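Local coordinates for protein diadenosine tetraphosphatase, putative (Trypanosoma brucei, PDB 2QJC) that binds two manganese ions and is probably a metal-dependent phosphoesterase, perhaps hydrolysing diadenosine tetraphosphate or phosphorylated proteins, at residues 88-93 with 110-115; 133-138 with 235-240; 35-40 with 229-234; 142-147 with 151-156; 39-44 with 240-245. All coordinates share one frame; numbering follows the deposited sequence.

Contact 1: 88-93 with 110-115; sequences KLVKKL and PLAQSI
The last turn of helix 81-91 runs beside helix 108-114, and the two backbones come nearest at Val90 and Ala112, whose CA atoms are 5.1 Å apart. This is a small helix-helix contact in the calcineurin-like phosphoesterase fold, with the small Ala112 where the backbones are nearest. The CB of Ala112 points at the other helix and meets two neighbouring residues on it: CG2 of Val90 at 3.8 Å, and more loosely CB of Leu89 at 4.2 Å. Val90 makes its closest contacts through CG2. With CG1 anti to the backbone N (chi1 176°), CG2 is placed anti to the carbonyl carbon, and this methyl touches both Ala112 and Ile115. No hydrogen bond joins the segments, so apolar contact alone does the work here. The surroundings extend it: Leu86, one turn earlier on helix 81-91, touches Leu111, Ala112 and Ile115, while the side chains of Val90 and Ile115 also touch Glu120 of helix 117-124. Within the second segment, Ser114 OG bonds back to the carbonyl O of Pro110. The side chain of Ile115 crosses Val90 at about a right angle, its branch methyl CG2 lying 3.8 Å from Val90 CG2.

Contact 2: 133-138 with 235-240; sequences PAHNVM and VFPGGC
At one end of the two-sheet core of this calcineurin-like phosphoesterase, the turn that leads into strand 137-140 packs against the end of strand 230-236 and the hairpin turn that follows it. The side chains of His135 and Phe236 run past one another, pointing in opposite senses. The imidazole rests one face on CB of Phe236, a CH-pi contact with that carbon 4.1 Å from the ring centroid, while its CE1 comes within 3.5 Å of Pro237 CD. The peptide bond before Pro237 is cis. His135 NE2 is hydrogen-bonded to the carbonyl O of Gly19, which ties the ring to the chain just ahead of strand 21-24. Deeper in, Val137 sets CG2 over one face of the Phe236 ring, 3.7 Å from its centroid and 16° off the normal. The opposite face is taken by CA of Gly239, 3.6 Å above the plane, so the phenyl is sandwiched between a methyl and the backbone of its own hairpin. Gly239 and Cys240 both face Val235 there, forming a G1 beta bulge. Ile23 of strand 21-24 and Val201 of strand 199-202 each touch both Val137 and Phe236, and thereby join this apolar cluster to the neighbouring strands of the two sheets.

Contact 3: 35-40 with 229-234; sequences EDLLRA and GRLSAA
Leu37 is the residue of 35-40 that meets strand 230-236, in a helix-on-sheet packing of the calcineurin-like phosphoesterase fold. Its CG stands anti to the backbone N (chi1 -179°), and the fork at the end divides its work. CD2 is wedged between Leu231 and Ala233, 3.9 Å from CG of the former and 3.8 Å from CB of the latter; CD1 lies 3.8 Å from the carbonyl O of Leu231. The leucine side chains cross at about a right angle. Since Leu231 and Ala233 are two apart, they point to the same side of the strand, while Ser232 between them points away and bonds through OG to Ser223 OG. The side chain of Leu231 lies about 6 Å from that of the manganese ligand Asp26, so this apolar layer runs close beneath the metal site. The axes of 35-40 and 230-234 approach to 9.1 Å, their directions 40° apart. Further along the helix, Ala40 touches Val244. Helix 31-41 thus packs on one face of the mixed sheet, with Val24 and Ile22 of strand 21-24 on one flank of strand 230-236 and strand 240-245 on the other.

Contact 4: 142-147 with 151-156; sequences AGLHPQ and DRQYED
Gln153 grips both the peptide N and the carbonyl O of His145 with its side-chain amide. The peptide N of His145 donates to OE1 at 2.8 Å, and NE2 of Gln153 donates to the carbonyl O of the same His145 at 3.1 Å. The second bond is nearly straight, with an N-H...O angle of 176°. Both bonds lie in the plane of the accepting carbonyl and fall on a lone pair, and the acceptor O of His145 is also only 4° out of the amide plane of Gln153. The pair of bonds therefore fixes the rotation of the amide and satisfies both polar groups of a residue that belongs to no regular strand. NE2 has a further, weak bond to the carbonyl O of Pro149, inside the loop. A bend at chi2 of -83° turns the glutamine amide toward the loop, and its CG passes Leu144 CD2 at 4.1 Å; the two side chains cross at about a right angle.

The histidine ring serves a different set of partners. ND1 accepts from the backbone N of Gln147 at 3.1 Å, with the donor in the ring plane, and NE2 bonds to the carbonyl O of Leu177. Both ring nitrogens are thus engaged, probably holding the imidazole in one orientation, and the ring links the loop to strand 177-180. Leu144 and Gln153 also share apolar neighbours, Val158 of helix 155-160 and Ile129 of strand 129-132. Pairing of a side-chain amide with one residue's N-H and C=O imitates a strand partner, here within the loop that follows the manganese ligand His141.

Contact 5: 39-44 with 240-245; sequences RAVSFK and CIISVP
Ala40 and Val41, in the C-terminal part of helix 31-41, lie against Ile242 and Val244 on strand 240-245, the outer strand of a mixed sheet in this calcineurin-like phosphoesterase fold. The two strand residues are two apart, so both point at the helix while Ser243 between them points away. Val41 and Ile242 meet at a slant. One methyl of the valine, CG1, touches two parts of the isoleucine, its branch methyl CG2 at 3.9 Å and its chain end CD1 at 4.0 Å. In Ile242 the CG2 methyl stands anti to the backbone N and CG1 runs anti to the carbonyl carbon (chi1 -69°), an arrangement that spreads both arms toward Ala40 and Val41. CG2 also approaches the carbonyl O of Ala40, 3.7 Å away.

Beyond Val41 the chain turns out of the helix at Ser42, where positive phi and two bonds back into the last turn make a Schellman motif. The carbonyl O of Val41 is taken by Arg20 NH2, and Ile22 of strand 21-24 lies against Val41, placing that side chain over the interior of the sheet. Strand 240-245 is held to strand 230-236 by backbone bonds between Ile242 and Ala233 and between Val244 and Leu231. At the other end of the contact Val244, which also touches Leu37, packs on the alanine: its CG1 is only 3.5 Å from Ala40 CB, tighter than usual for two methyl carbons.

In the fold
From the N terminus, helix 31-41 comes first, and contacts 3 and 5 both start from it. They close long loops back to strands 230-236 and 240-245, adjacent in the sheet, so one helix is fastened to both. Contact 1 is nested inside both loops, a local closure between helices 81-91 and 108-114 at the surface. Contact 2 opens next, at the start of strand 137-140; it crosses contact 3, is nested within contact 5, and ties the sheet holding strand 137-140 to that holding strand 230-236. Contact 4 closes a short loop inside contact 2, touching it where Met138 meets Leu144, and lies across the chain's centre from contacts 3 and 5.

Contact 1: 88-93 with 110-115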
# COMPACT_ATOMS: atom_id res chain seq x y z
N LYS A 88 1.73 -9.40 14.44
CA LYS A 88 0.98 -9.64 15.65
C LYS A 88 1.04 -11.13 16.03
O LYS A 88 1.32 -11.47 17.17
CB LYS A 88 -0.48 -9.22 15.46
CG LYS A 88 -1.27 -9.13 16.75
CD LYS A 88 -2.74 -8.90 16.49
CE LYS A 88 -3.50 -8.68 17.80
NZ LYS A 88 -3.27 -9.78 18.77
N LEU A 89 0.78 -12.00 15.05
CA LEU A 89 0.81 -13.44 15.28
C LEU A 89 2.19 -13.95 15.66
O LEU A 89 2.31 -14.91 16.42
CB LEU A 89 0.33 -14.19 14.04
CG LEU A 89 -1.17 -14.40 13.90
CD1 LEU A 89 -1.47 -15.15 12.61
CD2 LEU A 89 -1.67 -15.20 15.11
N VAL A 90 3.23 -13.31 15.12
CA VAL A 90 4.60 -13.69 15.41
C VAL A 90 4.99 -13.31 16.83
O VAL A 90 5.51 -14.14 17.58
CB VAL A 90 5.58 -13.02 14.42
CG1 VAL A 90 7.02 -13.36 14.81
CG2 VAL A 90 5.29 -13.48 13.00
N LYS A 91 4.74 -12.06 17.20
CA LYS A 91 5.10 -11.60 18.54
C LYS A 91 4.47 -12.50 19.59
O LYS A 91 4.91 -12.53 20.74
CB LYS A 91 4.67 -10.14 18.73
CG LYS A 91 3.25 -9.94 19.21
CD LYS A 91 3.26 -9.35 20.62
CE LYS A 91 4.01 -8.02 20.65
NZ LYS A 91 4.07 -7.46 22.03
N LYS A 92 3.45 -13.25 19.19
CA LYS A 92 2.79 -14.19 20.09
C LYS A 92 3.66 -15.44 20.08
O LYS A 92 3.19 -16.54 19.78
CB LYS A 92 1.38 -14.52 19.58
CG LYS A 92 0.50 -13.29 19.38
CD LYS A 92 -0.78 -13.60 18.62
CE LYS A 92 -1.80 -14.34 19.47
NZ LYS A 92 -1.33 -15.69 19.90
N LEU A 93 4.95 -15.25 20.39
CA LEU A 93 5.95 -16.31 20.44
C LEU A 93 5.34 -17.71 20.40
O LEU A 93 5.82 -18.62 21.08
CB LEU A 93 6.81 -16.15 21.70
CG LEU A 93 6.08 -16.12 23.05
CD1 LEU A 93 7.10 -16.17 24.17
CD2 LEU A 93 5.24 -14.86 23.17
N PRO A 110 1.01 -20.45 9.29
CA PRO A 110 2.17 -21.12 8.69
C PRO A 110 3.32 -20.12 8.43
O PRO A 110 4.49 -20.44 8.64
CB PRO A 110 1.60 -21.69 7.40
CG PRO A 110 0.18 -21.98 7.75
CD PRO A 110 -0.22 -20.74 8.51
N LEU A 111 2.97 -18.92 7.98
CA LEU A 111 3.96 -17.89 7.69
C LEU A 111 4.64 -17.39 8.96
O LEU A 111 5.85 -17.13 8.97
CB LEU A 111 3.29 -16.72 6.97
CG LEU A 111 3.61 -16.51 5.49
CD1 LEU A 111 3.72 -17.85 4.76
CD2 LEU A 111 2.52 -15.64 4.87
N ALA A 112 3.88 -17.25 10.03
CA ALA A 112 4.41 -16.78 11.30
C ALA A 112 5.48 -17.73 11.86
O ALA A 112 6.47 -17.30 12.44
CB ALA A 112 3.28 -16.61 12.31
N GLN A 113 5.27 -19.04 11.71
CA GLN A 113 6.23 -20.01 12.22
C GLN A 113 7.52 -20.05 11.41
O GLN A 113 8.58 -20.41 11.93
CB GLN A 113 5.59 -21.41 12.24
CG GLN A 113 4.22 -21.45 12.90
CD GLN A 113 3.60 -22.83 12.88
OE1 GLN A 113 3.68 -23.58 13.85
NE2 GLN A 113 2.97 -23.18 11.76
N SER A 114 7.44 -19.67 10.14
CA SER A 114 8.60 -19.70 9.25
C SER A 114 9.28 -18.36 8.93
O SER A 114 10.26 -18.35 8.18
CB SER A 114 8.22 -20.39 7.94
OG SER A 114 7.22 -19.67 7.24
N ILE A 115 8.79 -17.26 9.49
CA ILE A 115 9.39 -15.96 9.18
C ILE A 115 10.78 -15.73 9.77
O ILE A 115 10.98 -15.79 10.98
CB ILE A 115 8.46 -14.78 9.58
CG1 ILE A 115 8.99 -13.48 8.98
CG2 ILE A 115 8.35 -14.66 11.10
CD1 ILE A 115 8.15 -12.25 9.30

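Contact 2: 133-138 with 235-240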
# COMPACT_ATOMS: atom_id res chain seq x y z
N PRO A 133 6.05 15.14 -0.39
CA PRO A 133 5.70 16.53 -0.72
C PRO A 133 6.13 17.11 -2.06
O PRO A 133 5.41 17.92 -2.65
CB PRO A 133 6.23 17.32 0.48
CG PRO A 133 7.39 16.48 0.96
CD PRO A 133 6.86 15.08 0.84
N ALA A 134 7.29 16.70 -2.57
CA ALA A 134 7.76 17.22 -3.85
C ALA A 134 6.76 16.94 -4.98
O ALA A 134 6.65 17.71 -5.94
CB ALA A 134 9.12 16.61 -4.19
N HIS A 135 6.05 15.82 -4.86
CA HIS A 135 5.07 15.41 -5.87
C HIS A 135 3.64 15.58 -5.37
O HIS A 135 2.69 15.14 -6.03
CB HIS A 135 5.32 13.95 -6.25
CG HIS A 135 6.62 13.72 -6.97
ND1 HIS A 135 6.89 14.27 -8.21
CD2 HIS A 135 7.73 13.03 -6.62
CE1 HIS A 135 8.11 13.93 -8.59
NE2 HIS A 135 8.64 13.18 -7.64
N ASN A 136 3.50 16.21 -4.20
CA ASN A 136 2.21 16.43 -3.55
C ASN A 136 1.43 15.11 -3.44
O ASN A 136 0.26 15.03 -3.80
CB ASN A 136 1.38 17.48 -4.30
CG ASN A 136 0.11 17.86 -3.56
OD1 ASN A 136 0.11 18.00 -2.34
ND2 ASN A 136 -0.97 18.03 -4.30
N VAL A 137 2.10 14.09 -2.90
CA VAL A 137 1.51 12.76 -2.73
C VAL A 137 1.60 12.25 -1.29
O VAL A 137 2.48 12.65 -0.53
CB VAL A 137 2.22 11.74 -3.68
CG1 VAL A 137 2.04 10.31 -3.18
CG2 VAL A 137 1.66 11.87 -5.09
N MSE A 138 0.66 11.37 -0.92
CA MSE A 138 0.65 10.74 0.40
C MSE A 138 0.24 9.27 0.24
O MSE A 138 -0.75 8.95 -0.43
CB MSE A 138 -0.32 11.45 1.36
CG MSE A 138 0.12 12.87 1.76
SE MSE A 138 -0.66 13.52 3.43
CE MSE A 138 -2.51 13.64 2.91
N VAL A 235 3.13 6.35 -11.40
CA VAL A 235 4.42 6.99 -11.63
C VAL A 235 4.35 8.51 -11.47
O VAL A 235 3.48 9.16 -12.04
CB VAL A 235 4.95 6.67 -13.04
CG1 VAL A 235 6.38 7.22 -13.21
CG2 VAL A 235 4.92 5.17 -13.28
N PHE A 236 5.26 9.05 -10.68
CA PHE A 236 5.32 10.49 -10.45
C PHE A 236 6.71 11.00 -10.84
O PHE A 236 7.72 10.36 -10.56
CB PHE A 236 5.01 10.80 -8.98
CG PHE A 236 3.58 10.53 -8.61
CD1 PHE A 236 2.59 11.48 -8.84
CD2 PHE A 236 3.20 9.29 -8.10
CE1 PHE A 236 1.24 11.20 -8.58
CE2 PHE A 236 1.85 8.99 -7.83
CZ PHE A 236 0.87 9.95 -8.08
N PRO A 237 6.78 12.19 -11.46
CA PRO A 237 5.66 13.07 -11.82
C PRO A 237 4.71 12.57 -12.91
O PRO A 237 5.08 11.75 -13.75
CB PRO A 237 6.37 14.37 -12.21
CG PRO A 237 7.64 13.88 -12.82
CD PRO A 237 8.07 12.78 -11.87
N GLY A 238 3.49 13.08 -12.88
CA GLY A 238 2.49 12.70 -13.86
C GLY A 238 1.32 11.95 -13.26
O GLY A 238 0.17 12.37 -13.40
N GLY A 239 1.60 10.84 -12.58
CA GLY A 239 0.55 10.05 -11.98
C GLY A 239 0.01 9.02 -12.94
O GLY A 239 -1.14 8.60 -12.84
N CYS A 240 0.84 8.61 -13.89
CA CYS A 240 0.45 7.62 -14.89
C CYS A 240 0.49 6.20 -14.32
O CYS A 240 1.40 5.84 -13.58
CB CYS A 240 1.36 7.70 -16.12
SG CYS A 240 1.15 9.21 -17.10

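Contact 3: 35-40 with 229-234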
# COMPACT_ATOMS: atom_id res chain seq x y z
N GLU A 35 8.97 -8.15 -10.30
CA GLU A 35 10.11 -8.03 -11.20
C GLU A 35 9.66 -7.56 -12.57
O GLU A 35 10.29 -6.70 -13.19
CB GLU A 35 10.81 -9.38 -11.34
CG GLU A 35 11.36 -9.93 -10.05
CD GLU A 35 11.79 -11.38 -10.17
OE1 GLU A 35 11.42 -12.04 -11.17
OE2 GLU A 35 12.49 -11.85 -9.25
N ASP A 36 8.55 -8.13 -13.05
CA ASP A 36 8.03 -7.75 -14.36
C ASP A 36 7.61 -6.29 -14.35
O ASP A 36 7.82 -5.56 -15.32
CB ASP A 36 6.82 -8.61 -14.74
CG ASP A 36 7.07 -10.09 -14.53
OD1 ASP A 36 8.19 -10.57 -14.84
OD2 ASP A 36 6.14 -10.78 -14.05
N LEU A 37 7.01 -5.85 -13.25
CA LEU A 37 6.57 -4.46 -13.15
C LEU A 37 7.76 -3.51 -13.16
O LEU A 37 7.71 -2.44 -13.78
CB LEU A 37 5.74 -4.25 -11.87
CG LEU A 37 5.20 -2.82 -11.67
CD1 LEU A 37 4.39 -2.40 -12.88
CD2 LEU A 37 4.36 -2.76 -10.42
N LEU A 38 8.84 -3.89 -12.48
CA LEU A 38 10.03 -3.04 -12.43
C LEU A 38 10.62 -2.88 -13.83
O LEU A 38 11.07 -1.79 -14.20
CB LEU A 38 11.05 -3.63 -11.46
CG LEU A 38 10.60 -3.58 -9.99
CD1 LEU A 38 11.66 -4.21 -9.11
CD2 LEU A 38 10.33 -2.14 -9.56
N ARG A 39 10.62 -3.97 -14.61
CA ARG A 39 11.12 -3.91 -15.98
C ARG A 39 10.13 -3.08 -16.79
O ARG A 39 10.52 -2.35 -17.70
CB ARG A 39 11.23 -5.31 -16.60
CG ARG A 39 12.43 -6.12 -16.14
CD ARG A 39 12.60 -7.37 -16.98
NE ARG A 39 11.55 -8.36 -16.74
CZ ARG A 39 11.52 -9.17 -15.69
NH1 ARG A 39 12.48 -9.12 -14.78
NH2 ARG A 39 10.53 -10.02 -15.55
N ALA A 40 8.85 -3.20 -16.45
CA ALA A 40 7.79 -2.48 -17.15
C ALA A 40 7.83 -0.96 -16.96
O ALA A 40 7.20 -0.22 -17.73
CB ALA A 40 6.43 -3.02 -16.72
N GLY A 229 -5.35 -10.91 -11.25
CA GLY A 229 -5.67 -9.67 -11.95
C GLY A 229 -4.47 -8.99 -12.59
O GLY A 229 -4.10 -9.31 -13.73
N ARG A 230 -3.87 -8.04 -11.87
CA ARG A 230 -2.71 -7.30 -12.37
C ARG A 230 -2.00 -6.56 -11.23
O ARG A 230 -2.59 -6.31 -10.17
CB ARG A 230 -3.15 -6.27 -13.42
CG ARG A 230 -3.79 -6.85 -14.67
CD ARG A 230 -4.20 -5.76 -15.65
NE ARG A 230 -3.05 -5.15 -16.32
CZ ARG A 230 -2.33 -5.74 -17.27
NH1 ARG A 230 -2.62 -6.97 -17.67
NH2 ARG A 230 -1.31 -5.09 -17.82
N LEU A 231 -0.73 -6.23 -11.44
CA LEU A 231 0.06 -5.49 -10.46
C LEU A 231 0.29 -4.12 -11.08
O LEU A 231 1.01 -3.99 -12.07
CB LEU A 231 1.41 -6.17 -10.18
CG LEU A 231 2.18 -5.59 -8.98
CD1 LEU A 231 1.34 -5.76 -7.69
CD2 LEU A 231 3.54 -6.30 -8.84
N SER A 232 -0.34 -3.10 -10.50
CA SER A 232 -0.27 -1.74 -11.01
C SER A 232 0.59 -0.79 -10.19
O SER A 232 0.77 -0.97 -8.98
CB SER A 232 -1.67 -1.16 -11.11
OG SER A 232 -2.55 -2.06 -11.76
N ALA A 233 1.12 0.23 -10.86
CA ALA A 233 1.94 1.23 -10.20
C ALA A 233 1.60 2.61 -10.72
O ALA A 233 1.21 2.77 -11.89
CB ALA A 233 3.42 0.94 -10.42
N ALA A 234 1.73 3.61 -9.85
CA ALA A 234 1.51 5.00 -10.21
C ALA A 234 2.89 5.64 -10.31
O ALA A 234 3.73 5.48 -9.41
CB ALA A 234 0.68 5.71 -9.15

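Contact 4: 142-147 with 151-156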
# COMPACT_ATOMS: atom_id res chain seq x y z
N ALA A 142 -4.88 1.60 3.17
CA ALA A 142 -6.30 1.57 2.79
C ALA A 142 -6.87 2.95 2.51
O ALA A 142 -7.73 3.11 1.64
CB ALA A 142 -7.12 0.87 3.89
N GLY A 143 -6.42 3.95 3.26
CA GLY A 143 -6.93 5.29 3.05
C GLY A 143 -6.64 6.22 4.21
O GLY A 143 -5.86 5.89 5.10
N LEU A 144 -7.25 7.40 4.18
CA LEU A 144 -7.08 8.39 5.25
C LEU A 144 -8.46 8.93 5.63
O LEU A 144 -9.33 9.09 4.77
CB LEU A 144 -6.20 9.54 4.78
CG LEU A 144 -4.72 9.26 4.48
CD1 LEU A 144 -4.08 10.50 3.88
CD2 LEU A 144 -4.00 8.85 5.76
N HIS A 145 -8.68 9.19 6.91
CA HIS A 145 -9.96 9.74 7.32
C HIS A 145 -9.94 11.22 6.91
O HIS A 145 -9.10 11.99 7.38
CB HIS A 145 -10.16 9.60 8.83
CG HIS A 145 -11.57 9.84 9.28
ND1 HIS A 145 -12.22 11.03 9.07
CD2 HIS A 145 -12.47 9.01 9.87
CE1 HIS A 145 -13.46 10.94 9.52
NE2 HIS A 145 -13.63 9.72 10.01
N PRO A 146 -10.85 11.62 6.02
CA PRO A 146 -10.93 13.00 5.53
C PRO A 146 -11.27 14.08 6.55
O PRO A 146 -11.33 15.26 6.19
CB PRO A 146 -11.96 12.92 4.41
CG PRO A 146 -12.89 11.84 4.92
CD PRO A 146 -11.93 10.80 5.43
N GLN A 147 -11.49 13.71 7.81
CA GLN A 147 -11.83 14.71 8.82
C GLN A 147 -10.83 14.76 9.96
O GLN A 147 -11.04 15.47 10.95
CB GLN A 147 -13.25 14.47 9.37
CG GLN A 147 -14.32 14.43 8.29
CD GLN A 147 -15.73 14.31 8.85
OE1 GLN A 147 -15.99 13.51 9.75
NE2 GLN A 147 -16.66 15.09 8.29
N ASP A 151 -1.40 13.78 10.90
CA ASP A 151 -0.62 13.32 12.05
C ASP A 151 -1.47 12.74 13.18
O ASP A 151 -0.94 12.23 14.17
CB ASP A 151 0.24 14.46 12.58
CG ASP A 151 1.22 14.98 11.54
OD1 ASP A 151 2.07 14.19 11.08
OD2 ASP A 151 1.14 16.18 11.19
N ARG A 152 -2.79 12.83 13.03
CA ARG A 152 -3.69 12.31 14.05
C ARG A 152 -4.66 11.28 13.49
O ARG A 152 -5.86 11.29 13.79
CB ARG A 152 -4.45 13.47 14.71
CG ARG A 152 -3.52 14.40 15.48
CD ARG A 152 -4.28 15.43 16.28
NE ARG A 152 -3.37 16.27 17.06
CZ ARG A 152 -3.76 17.24 17.88
NH1 ARG A 152 -5.05 17.50 18.04
NH2 ARG A 152 -2.85 17.94 18.55
N GLN A 153 -4.13 10.39 12.66
CA GLN A 153 -4.93 9.33 12.06
C GLN A 153 -4.81 8.10 12.95
O GLN A 153 -3.95 8.05 13.84
CB GLN A 153 -4.42 9.02 10.65
CG GLN A 153 -4.52 10.18 9.64
CD GLN A 153 -5.90 10.29 9.00
OE1 GLN A 153 -6.50 9.29 8.60
NE2 GLN A 153 -6.39 11.52 8.86
N TYR A 154 -5.67 7.11 12.72
CA TYR A 154 -5.67 5.88 13.51
C TYR A 154 -5.29 4.66 12.67
O TYR A 154 -5.76 4.51 11.54
CB TYR A 154 -7.05 5.66 14.15
CG TYR A 154 -7.38 6.66 15.24
CD1 TYR A 154 -8.59 7.36 15.25
CD2 TYR A 154 -6.48 6.90 16.28
CE1 TYR A 154 -8.89 8.28 16.26
CE2 TYR A 154 -6.77 7.80 17.30
CZ TYR A 154 -7.97 8.49 17.28
OH TYR A 154 -8.24 9.39 18.29
N GLU A 155 -4.45 3.80 13.24
CA GLU A 155 -3.95 2.60 12.59
C GLU A 155 -5.00 1.65 12.00
O GLU A 155 -4.87 1.21 10.85
CB GLU A 155 -3.05 1.84 13.56
CG GLU A 155 -2.72 0.42 13.14
CD GLU A 155 -1.59 -0.17 13.95
OE1 GLU A 155 -1.45 0.20 15.13
OE2 GLU A 155 -0.84 -1.01 13.40
N ASP A 156 -6.02 1.33 12.78
CA ASP A 156 -7.07 0.43 12.31
C ASP A 156 -7.75 0.99 11.05
O ASP A 156 -8.01 0.26 10.10
CB ASP A 156 -8.09 0.17 13.42
CG ASP A 156 -8.80 1.44 13.89
OD1 ASP A 156 -8.12 2.45 14.18
OD2 ASP A 156 -10.04 1.43 13.99

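Contact 5: 39-44 with 240-245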
# COMPACT_ATOMS: atom_id res chain seq x y z
N ARG A 39 10.62 -3.97 -14.61
CA ARG A 39 11.12 -3.91 -15.98
C ARG A 39 10.13 -3.08 -16.79
O ARG A 39 10.52 -2.35 -17.70
CB ARG A 39 11.23 -5.31 -16.60
CG ARG A 39 12.43 -6.12 -16.14
CD ARG A 39 12.60 -7.37 -16.98
NE ARG A 39 11.55 -8.36 -16.74
CZ ARG A 39 11.52 -9.17 -15.69
NH1 ARG A 39 12.48 -9.12 -14.78
NH2 ARG A 39 10.53 -10.02 -15.55
N ALA A 40 8.85 -3.20 -16.45
CA ALA A 40 7.79 -2.48 -17.15
C ALA A 40 7.83 -0.96 -16.96
O ALA A 40 7.20 -0.22 -17.73
CB ALA A 40 6.43 -3.02 -16.72
N VAL A 41 8.56 -0.48 -15.96
CA VAL A 41 8.65 0.96 -15.74
C VAL A 41 10.08 1.44 -15.95
O VAL A 41 10.37 2.63 -15.82
CB VAL A 41 8.21 1.38 -14.31
CG1 VAL A 41 6.84 0.80 -14.00
CG2 VAL A 41 9.24 0.92 -13.29
N SER A 42 10.97 0.50 -16.27
CA SER A 42 12.38 0.81 -16.50
C SER A 42 13.00 1.39 -15.23
O SER A 42 13.63 2.44 -15.25
CB SER A 42 12.53 1.81 -17.65
OG SER A 42 11.96 1.30 -18.84
N PHE A 43 12.81 0.67 -14.12
CA PHE A 43 13.32 1.06 -12.82
C PHE A 43 14.84 1.21 -12.86
O PHE A 43 15.56 0.30 -13.28
CB PHE A 43 12.93 0.01 -11.78
CG PHE A 43 13.38 0.35 -10.38
CD1 PHE A 43 12.76 1.36 -9.66
CD2 PHE A 43 14.44 -0.34 -9.80
CE1 PHE A 43 13.19 1.68 -8.38
CE2 PHE A 43 14.87 -0.02 -8.52
CZ PHE A 43 14.25 0.99 -7.81
N LYS A 44 15.33 2.36 -12.40
CA LYS A 44 16.77 2.64 -12.38
C LYS A 44 17.26 2.82 -10.96
O LYS A 44 17.22 3.92 -10.42
CB LYS A 44 17.08 3.90 -13.19
CG LYS A 44 16.36 3.98 -14.53
CD LYS A 44 16.63 2.75 -15.40
CE LYS A 44 18.11 2.61 -15.73
NZ LYS A 44 18.34 1.45 -16.63
N CYS A 240 0.84 8.61 -13.89
CA CYS A 240 0.45 7.62 -14.89
C CYS A 240 0.49 6.20 -14.32
O CYS A 240 1.40 5.84 -13.58
CB CYS A 240 1.36 7.70 -16.12
SG CYS A 240 1.15 9.21 -17.10
N ILE A 241 -0.52 5.41 -14.67
CA ILE A 241 -0.60 4.03 -14.20
C ILE A 241 -0.01 3.03 -15.19
O ILE A 241 -0.43 2.97 -16.35
CB ILE A 241 -2.08 3.64 -13.92
CG1 ILE A 241 -2.75 4.70 -13.04
CG2 ILE A 241 -2.14 2.28 -13.23
CD1 ILE A 241 -2.10 4.88 -11.68
N ILE A 242 0.98 2.27 -14.74
CA ILE A 242 1.61 1.23 -15.55
C ILE A 242 1.39 -0.09 -14.83
O ILE A 242 1.66 -0.21 -13.63
CB ILE A 242 3.13 1.46 -15.69
CG1 ILE A 242 3.40 2.70 -16.54
CG2 ILE A 242 3.78 0.23 -16.30
CD1 ILE A 242 4.87 3.02 -16.69
N SER A 243 0.91 -1.10 -15.55
CA SER A 243 0.65 -2.40 -14.95
C SER A 243 1.11 -3.56 -15.83
O SER A 243 1.39 -3.39 -17.01
CB SER A 243 -0.84 -2.56 -14.66
OG SER A 243 -1.59 -2.61 -15.86
N VAL A 244 1.17 -4.73 -15.21
CA VAL A 244 1.56 -5.96 -15.88
C VAL A 244 0.60 -7.05 -15.41
O VAL A 244 -0.12 -6.87 -14.42
CB VAL A 244 3.00 -6.40 -15.51
CG1 VAL A 244 4.00 -5.36 -15.98
CG2 VAL A 244 3.11 -6.60 -14.01
N PRO A 245 0.55 -8.18 -16.13
CA PRO A 245 -0.33 -9.30 -15.78
C PRO A 245 -0.09 -9.81 -14.36
O PRO A 245 1.06 -9.89 -13.91
CB PRO A 245 0.02 -10.35 -16.83
CG PRO A 245 0.33 -9.50 -18.04
CD PRO A 245 1.19 -8.41 -17.44